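Local coordinates for dihydroorotase (Saccharomyces cerevisiae S288C, PDB 6L0A), which catalyses the zinc-dependent interconversion of N-carbamoyl-L-aspartate (ureidosuccinic acid) and (S)-dihydroorotate, the third step of de novo pyrimidine biosynthesis, at residues Leu9-Val15 / Val35-Met41; Lys29-Val35 / Tyr278-Ile284. All blocks are in the same frame, centred on the assembly; numbering follows the deposited sequence.

Along the chain the four segments come in the order 9-15, 29-35, 35-41 and 278-284, so the two contacts interleave; their centres lie about 10 Å apart, and Val35 belongs to both. Contact 1 pairs the parallel strands 11-15 and 37-40, neighbours in the barrel of this amidohydrolase, while contact 2 holds the C-terminal end of helix 20-32, which connects those strands, against the start of helix 283-293, far later in the sequence. Two hydrogen bonds tie the contacts together: Thr10 OG1 with Gly34 O, and Gln280 NE2 with Asp12 OD2. The zinc ligand His14 lies in contact 1, whereas contact 2 sits farther from the metals, in the outer layer around the strands.

Contact 1: residues Leu9-Val15 / Val35-Met41; sequences LTCDMHV and VSIAYIM. With ZN (zinc ion), chain K.
Met41 lays its terminal methyl over the imidazole of His14: CE is 3.4 Å from the ring centroid, 8° off the normal, a CH-pi contact with SD over the same face. The bend at chi2 (-61°) folds the thioether back above the ring. His14 NE2 holds a zinc ion at 2.1 Å, and Glu179 OE1 takes a hydrogen bond from ND1, so both nitrogens are fixed. With an alanine at Met41, the imidazole face would probably lose its sulfur and methyl cover, loosening the packing beside the metal ligand. The parallel strands form the first beta-alpha-beta unit of the TIM-barrel-like amidohydrolase fold, with Asp12 N bonded to Ile37 O (2.8 Å). A beta bulge shifts the register by one between Asp12 and Val15; in an Asx turn there, His14 N meets Asp12 OD1 (3.2 Å) from above the carboxylate plane, while OD2 bonds to Ser257 OG. Thr10 O accepts from Ser36 N and Ile37 N. Packing is tight at buried Val15, whose CG2 meets Ala38 CB and CG1 meets Ile40 CD1, each at 3.9 Å, with Ile30 of helix 20-32 against Val15 and Ala38; it is looser at partly exposed Leu9, whose CD2 approaches Ser36 OG at 4.1 Å.

Contact 2: residues Lys29-Val35 / Tyr278-Ile284; sequences KIRDGGV and YSQSFAI
Ile284 N donates to Gly33 O at 3.0 Å and 166°, the one direct hydrogen bond between the segments, and joins the first turn of helix 283-293 to the end of helix 20-32. Gly34, at positive phi (99°), closes that helix in a Schellman motif. Around this bond the backbones approach closely: Gly33 CA rests 3.4 Å from Gln280 O in a CA-H...O contact, at a place where any side chain on Gly33 would run into that carbonyl.

Water completes the polar join. One molecule accepts from Gln280 NE2 (2.9 Å) and lies beside Ile30 O and Gln280 O; another bridges Asp32 O and Ser281 O. A further polar pair, within 278-284, links the hydroxyls of Tyr278 and Ser281 at 2.7 Å, and the aliphatic part of Lys29 lies across it, with CB 3.4 Å from Tyr278 OH and CD 3.6 Å from Ser281 OG. The bend at its chi2 (-68°) carries the chain past these hydroxyls, and NZ bonds to Leu25 O.

Apolar contacts are modest. Gln280 CG packs against Ile30 CG1 at 3.9 Å, and Val35 CG2 meets Ala283 CB and Ile284 CG1.

The junction packs on strand 11-15, where Ile30 and Gln280 both touch Val15 and Gln280 NE2 bonds to Asp12, so the C-terminal end of helix 20-32 and the start of helix 283-293 meet on the outer side of the strand.

Contact 1: residues Leu9-Val15 / Val35-Met41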
loop_
_atom_site.group_PDB
_atom_site.type_symbol
_atom_site.label_atom_id
_atom_site.label_comp_id
_atom_site.label_asym_id
_atom_site.label_seq_id
_atom_site.Cartn_x
_atom_site.Cartn_y
_atom_site.Cartn_z
ATOM N N LEU C 9 -3.489 35.377 -9.451
ATOM C CA LEU C 9 -4.203 34.972 -8.238
ATOM C C LEU C 9 -4.376 33.459 -8.295
ATOM O O LEU C 9 -5.327 32.941 -8.871
ATOM C CB LEU C 9 -5.544 35.689 -8.131
ATOM C CG LEU C 9 -5.467 37.210 -8.237
ATOM C CD1 LEU C 9 -6.854 37.822 -8.338
ATOM C CD2 LEU C 9 -4.692 37.782 -7.056
ATOM N N THR C 10 -3.430 32.749 -7.704
ATOM C CA THR C 10 -3.439 31.293 -7.687
ATOM C C THR C 10 -4.481 30.770 -6.701
ATOM O O THR C 10 -4.729 31.377 -5.655
ATOM C CB THR C 10 -2.063 30.779 -7.278
ATOM O OG1 THR C 10 -1.636 31.495 -6.117
ATOM C CG2 THR C 10 -1.049 31.000 -8.395
ATOM N N CYS C 11 -5.060 29.606 -7.015
ATOM C CA CYS C 11 -6.016 28.993 -6.102
ATOM C C CYS C 11 -5.686 27.520 -5.876
ATOM O O CYS C 11 -5.318 26.790 -6.802
ATOM C CB CYS C 11 -7.452 29.108 -6.600
ATOM S SG CYS C 11 -7.739 28.670 -8.299
ATOM N N ASP C 12 -5.844 27.099 -4.629
ATOM C CA ASP C 12 -5.795 25.692 -4.233
ATOM C C ASP C 12 -7.187 25.368 -3.708
ATOM O O ASP C 12 -7.577 25.815 -2.622
ATOM C CB ASP C 12 -4.706 25.462 -3.186
ATOM C CG ASP C 12 -4.695 24.045 -2.651
ATOM O OD1 ASP C 12 -5.536 23.222 -3.081
ATOM O OD2 ASP C 12 -3.837 23.767 -1.795
ATOM N N MET C 13 -7.951 24.620 -4.487
ATOM C CA MET C 13 -9.352 24.421 -4.150
ATOM C C MET C 13 -9.587 23.187 -3.276
ATOM O O MET C 13 -10.693 22.624 -3.289
ATOM C CB MET C 13 -10.180 24.378 -5.431
ATOM C CG MET C 13 -10.212 25.757 -6.155
ATOM S SD MET C 13 -10.457 27.177 -5.047
ATOM C CE MET C 13 -10.980 28.423 -6.246
ATOM N N HIS C 14 -8.603 22.785 -2.466
ATOM C CA HIS C 14 -8.797 21.639 -1.566
ATOM C C HIS C 14 -7.702 21.663 -0.489
ATOM O O HIS C 14 -6.655 21.044 -0.660
ATOM C CB HIS C 14 -8.770 20.338 -2.349
ATOM C CG HIS C 14 -9.348 19.174 -1.605
ATOM N ND1 HIS C 14 -10.242 18.295 -2.176
ATOM C CD2 HIS C 14 -9.165 18.748 -0.331
ATOM C CE1 HIS C 14 -10.580 17.375 -1.289
ATOM N NE2 HIS C 14 -9.937 17.622 -0.163
ATOM N N VAL C 15 -7.975 22.350 0.625
ATOM C CA VAL C 15 -6.967 22.629 1.651
ATOM C C VAL C 15 -7.462 22.148 3.008
ATOM O O VAL C 15 -8.611 22.406 3.380
ATOM C CB VAL C 15 -6.628 24.136 1.717
ATOM C CG1 VAL C 15 -5.767 24.447 2.933
ATOM C CG2 VAL C 15 -5.907 24.575 0.449
ATOM N N VAL C 35 -0.038 30.253 -2.941
ATOM C CA VAL C 35 -1.486 30.144 -3.129
ATOM C C VAL C 35 -2.159 31.379 -2.548
ATOM O O VAL C 35 -1.969 31.704 -1.369
ATOM C CB VAL C 35 -2.034 28.864 -2.468
ATOM C CG1 VAL C 35 -3.551 28.890 -2.426
ATOM C CG2 VAL C 35 -1.509 27.630 -3.205
ATOM N N SER C 36 -2.972 32.046 -3.368
ATOM C CA SER C 36 -3.712 33.231 -2.948
ATOM C C SER C 36 -5.085 32.892 -2.381
ATOM O O SER C 36 -5.513 33.502 -1.394
ATOM C CB SER C 36 -3.871 34.189 -4.134
ATOM O OG SER C 36 -4.766 35.237 -3.802
ATOM N N ILE C 37 -5.761 31.912 -2.985
ATOM C CA ILE C 37 -7.141 31.547 -2.681
ATOM C C ILE C 37 -7.153 30.083 -2.244
ATOM O O ILE C 37 -6.609 29.230 -2.949
ATOM C CB ILE C 37 -8.055 31.736 -3.904
ATOM C CG1 ILE C 37 -8.044 33.190 -4.387
ATOM C CG2 ILE C 37 -9.482 31.286 -3.590
ATOM C CD1 ILE C 37 -8.335 33.321 -5.880
ATOM N N ALA C 38 -7.784 29.798 -1.105
ATOM C CA ALA C 38 -7.855 28.444 -0.553
ATOM C C ALA C 38 -9.302 28.060 -0.262
ATOM O O ALA C 38 -10.031 28.821 0.379
ATOM C CB ALA C 38 -7.034 28.340 0.737
ATOM N N TYR C 39 -9.707 26.869 -0.704
ATOM C CA TYR C 39 -11.001 26.304 -0.339
ATOM C C TYR C 39 -10.783 25.349 0.827
ATOM O O TYR C 39 -10.095 24.334 0.670
ATOM C CB TYR C 39 -11.630 25.576 -1.518
ATOM C CG TYR C 39 -13.040 25.062 -1.273
ATOM C CD1 TYR C 39 -14.085 25.935 -1.024
ATOM C CD2 TYR C 39 -13.321 23.701 -1.329
ATOM C CE1 TYR C 39 -15.392 25.466 -0.822
ATOM C CE2 TYR C 39 -14.618 23.217 -1.125
ATOM C CZ TYR C 39 -15.647 24.116 -0.877
ATOM O OH TYR C 39 -16.940 23.667 -0.690
ATOM N N ILE C 40 -11.363 25.673 1.980
ATOM C CA ILE C 40 -11.019 25.060 3.264
ATOM C C ILE C 40 -11.961 23.899 3.554
ATOM O O ILE C 40 -13.181 24.080 3.646
ATOM C CB ILE C 40 -11.078 26.092 4.401
ATOM C CG1 ILE C 40 -10.108 27.241 4.117
ATOM C CG2 ILE C 40 -10.805 25.447 5.758
ATOM C CD1 ILE C 40 -8.615 26.820 4.156
ATOM N N MET C 41 -11.397 22.719 3.765
ATOM C CA MET C 41 -12.232 21.542 3.963
ATOM C C MET C 41 -12.751 21.471 5.401
ATOM O O MET C 41 -12.160 22.048 6.320
ATOM C CB MET C 41 -11.442 20.292 3.596
ATOM C CG MET C 41 -11.234 20.156 2.067
ATOM S SD MET C 41 -12.805 20.035 1.201
ATOM C CE MET C 41 -12.395 20.350 -0.521
HETATM ZN ZN ZN K . -9.147 16.506 1.498
#

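Contact 2: residues Lys29-Val35 / Tyr278-Ile284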
loop_
_atom_site.group_PDB
_atom_site.type_symbol
_atom_site.label_atom_id
_atom_site.label_comp_id
_atom_site.label_asym_id
_atom_site.label_seq_id
_atom_site.Cartn_x
_atom_site.Cartn_y
_atom_site.Cartn_z
ATOM N N LYS C 29 1.421 28.841 5.624
ATOM C CA LYS C 29 2.095 28.163 4.524
ATOM C C LYS C 29 1.284 28.157 3.235
ATOM O O LYS C 29 1.842 27.844 2.177
ATOM C CB LYS C 29 2.435 26.719 4.918
ATOM C CG LYS C 29 3.133 26.598 6.266
ATOM C CD LYS C 29 4.533 27.198 6.177
ATOM C CE LYS C 29 5.352 26.877 7.419
ATOM N NZ LYS C 29 4.795 27.569 8.609
ATOM N N ILE C 30 -0.018 28.465 3.291
ATOM C CA ILE C 30 -0.776 28.622 2.056
ATOM C C ILE C 30 -0.116 29.682 1.183
ATOM O O ILE C 30 0.257 29.424 0.032
ATOM C CB ILE C 30 -2.246 28.962 2.363
ATOM C CG1 ILE C 30 -2.886 27.839 3.201
ATOM C CG2 ILE C 30 -3.013 29.191 1.072
ATOM C CD1 ILE C 30 -4.244 28.190 3.830
ATOM N N ARG C 31 0.100 30.873 1.748
ATOM C CA ARG C 31 0.789 31.928 1.007
ATOM C C ARG C 31 2.219 31.531 0.657
ATOM O O ARG C 31 2.666 31.748 -0.474
ATOM C CB ARG C 31 0.780 33.233 1.807
ATOM C CG ARG C 31 1.131 34.451 0.935
ATOM C CD ARG C 31 0.969 35.752 1.691
ATOM N NE ARG C 31 1.844 36.793 1.156
ATOM C CZ ARG C 31 1.481 37.701 0.253
ATOM N NH1 ARG C 31 0.246 37.727 -0.231
ATOM N NH2 ARG C 31 2.360 38.602 -0.155
ATOM N N ASP C 32 2.946 30.927 1.604
ATOM C CA ASP C 32 4.351 30.601 1.363
ATOM C C ASP C 32 4.510 29.644 0.192
ATOM O O ASP C 32 5.477 29.744 -0.575
ATOM C CB ASP C 32 4.984 30.014 2.625
ATOM C CG ASP C 32 5.057 31.015 3.761
ATOM O OD1 ASP C 32 4.768 32.207 3.532
ATOM O OD2 ASP C 32 5.397 30.607 4.885
ATOM N N GLY C 33 3.571 28.704 0.036
ATOM C CA GLY C 33 3.556 27.801 -1.092
ATOM C C GLY C 33 3.055 28.374 -2.397
ATOM O O GLY C 33 3.027 27.661 -3.404
ATOM N N GLY C 34 2.660 29.641 -2.421
ATOM C CA GLY C 34 2.302 30.299 -3.657
ATOM C C GLY C 34 0.821 30.391 -3.948
ATOM O O GLY C 34 0.459 30.610 -5.106
ATOM N N VAL C 35 -0.038 30.253 -2.941
ATOM C CA VAL C 35 -1.486 30.144 -3.129
ATOM C C VAL C 35 -2.159 31.379 -2.548
ATOM O O VAL C 35 -1.969 31.704 -1.369
ATOM C CB VAL C 35 -2.034 28.864 -2.468
ATOM C CG1 VAL C 35 -3.551 28.890 -2.426
ATOM C CG2 VAL C 35 -1.509 27.630 -3.205
ATOM N N TYR C 278 1.276 16.076 3.004
ATOM C CA TYR C 278 1.391 17.507 3.288
ATOM C C TYR C 278 2.162 18.192 2.165
ATOM O O TYR C 278 3.386 18.046 2.060
ATOM C CB TYR C 278 2.074 17.770 4.628
ATOM C CG TYR C 278 2.283 19.254 4.818
ATOM C CD1 TYR C 278 1.220 20.078 5.146
ATOM C CD2 TYR C 278 3.529 19.838 4.604
ATOM C CE1 TYR C 278 1.389 21.461 5.295
ATOM C CE2 TYR C 278 3.711 21.227 4.745
ATOM C CZ TYR C 278 2.633 22.025 5.082
ATOM O OH TYR C 278 2.806 23.397 5.226
ATOM N N SER C 279 1.458 18.988 1.361
ATOM C CA SER C 279 2.067 19.645 0.219
ATOM C C SER C 279 1.978 21.168 0.270
ATOM O O SER C 279 2.454 21.823 -0.663
ATOM C CB SER C 279 1.430 19.141 -1.088
ATOM O OG SER C 279 0.027 19.353 -1.077
ATOM N N GLN C 280 1.400 21.751 1.323
ATOM C CA GLN C 280 1.083 23.185 1.282
ATOM C C GLN C 280 2.333 24.040 1.124
ATOM O O GLN C 280 2.333 25.003 0.346
ATOM C CB GLN C 280 0.329 23.604 2.536
ATOM C CG GLN C 280 -0.571 24.808 2.308
ATOM C CD GLN C 280 -1.797 24.436 1.499
ATOM O OE1 GLN C 280 -2.666 23.714 1.983
ATOM N NE2 GLN C 280 -1.857 24.893 0.246
ATOM N N SER C 281 3.408 23.705 1.849
ATOM C CA SER C 281 4.589 24.573 1.914
ATOM C C SER C 281 5.256 24.794 0.561
ATOM O O SER C 281 5.988 25.781 0.395
ATOM C CB SER C 281 5.617 23.998 2.896
ATOM O OG SER C 281 5.226 24.191 4.251
ATOM N N PHE C 282 5.046 23.909 -0.412
ATOM C CA PHE C 282 5.672 24.068 -1.718
ATOM C C PHE C 282 4.683 23.780 -2.827
ATOM O O PHE C 282 5.068 23.321 -3.903
ATOM C CB PHE C 282 6.915 23.176 -1.841
ATOM C CG PHE C 282 7.934 23.450 -0.777
ATOM C CD1 PHE C 282 8.882 24.446 -0.953
ATOM C CD2 PHE C 282 7.922 22.749 0.415
ATOM C CE1 PHE C 282 9.811 24.720 0.033
ATOM C CE2 PHE C 282 8.842 23.023 1.408
ATOM C CZ PHE C 282 9.788 24.011 1.215
ATOM N N ALA C 283 3.402 24.078 -2.578
ATOM C CA ALA C 283 2.319 23.642 -3.452
ATOM C C ALA C 283 2.578 24.004 -4.912
ATOM O O ALA C 283 2.615 23.132 -5.782
ATOM C CB ALA C 283 1.000 24.246 -2.957
ATOM N N ILE C 284 2.760 25.287 -5.209
ATOM C CA ILE C 284 2.893 25.668 -6.611
ATOM C C ILE C 284 4.217 25.171 -7.196
ATOM O O ILE C 284 4.218 24.658 -8.325
ATOM C CB ILE C 284 2.728 27.187 -6.793
ATOM C CG1 ILE C 284 1.339 27.613 -6.306
ATOM C CG2 ILE C 284 2.887 27.547 -8.262
ATOM C CD1 ILE C 284 0.205 27.018 -7.131
HETATM O O HOH W 1 0.246 26.609 -0.657
HETATM O O HOH W 2 7.124 27.684 -1.832
#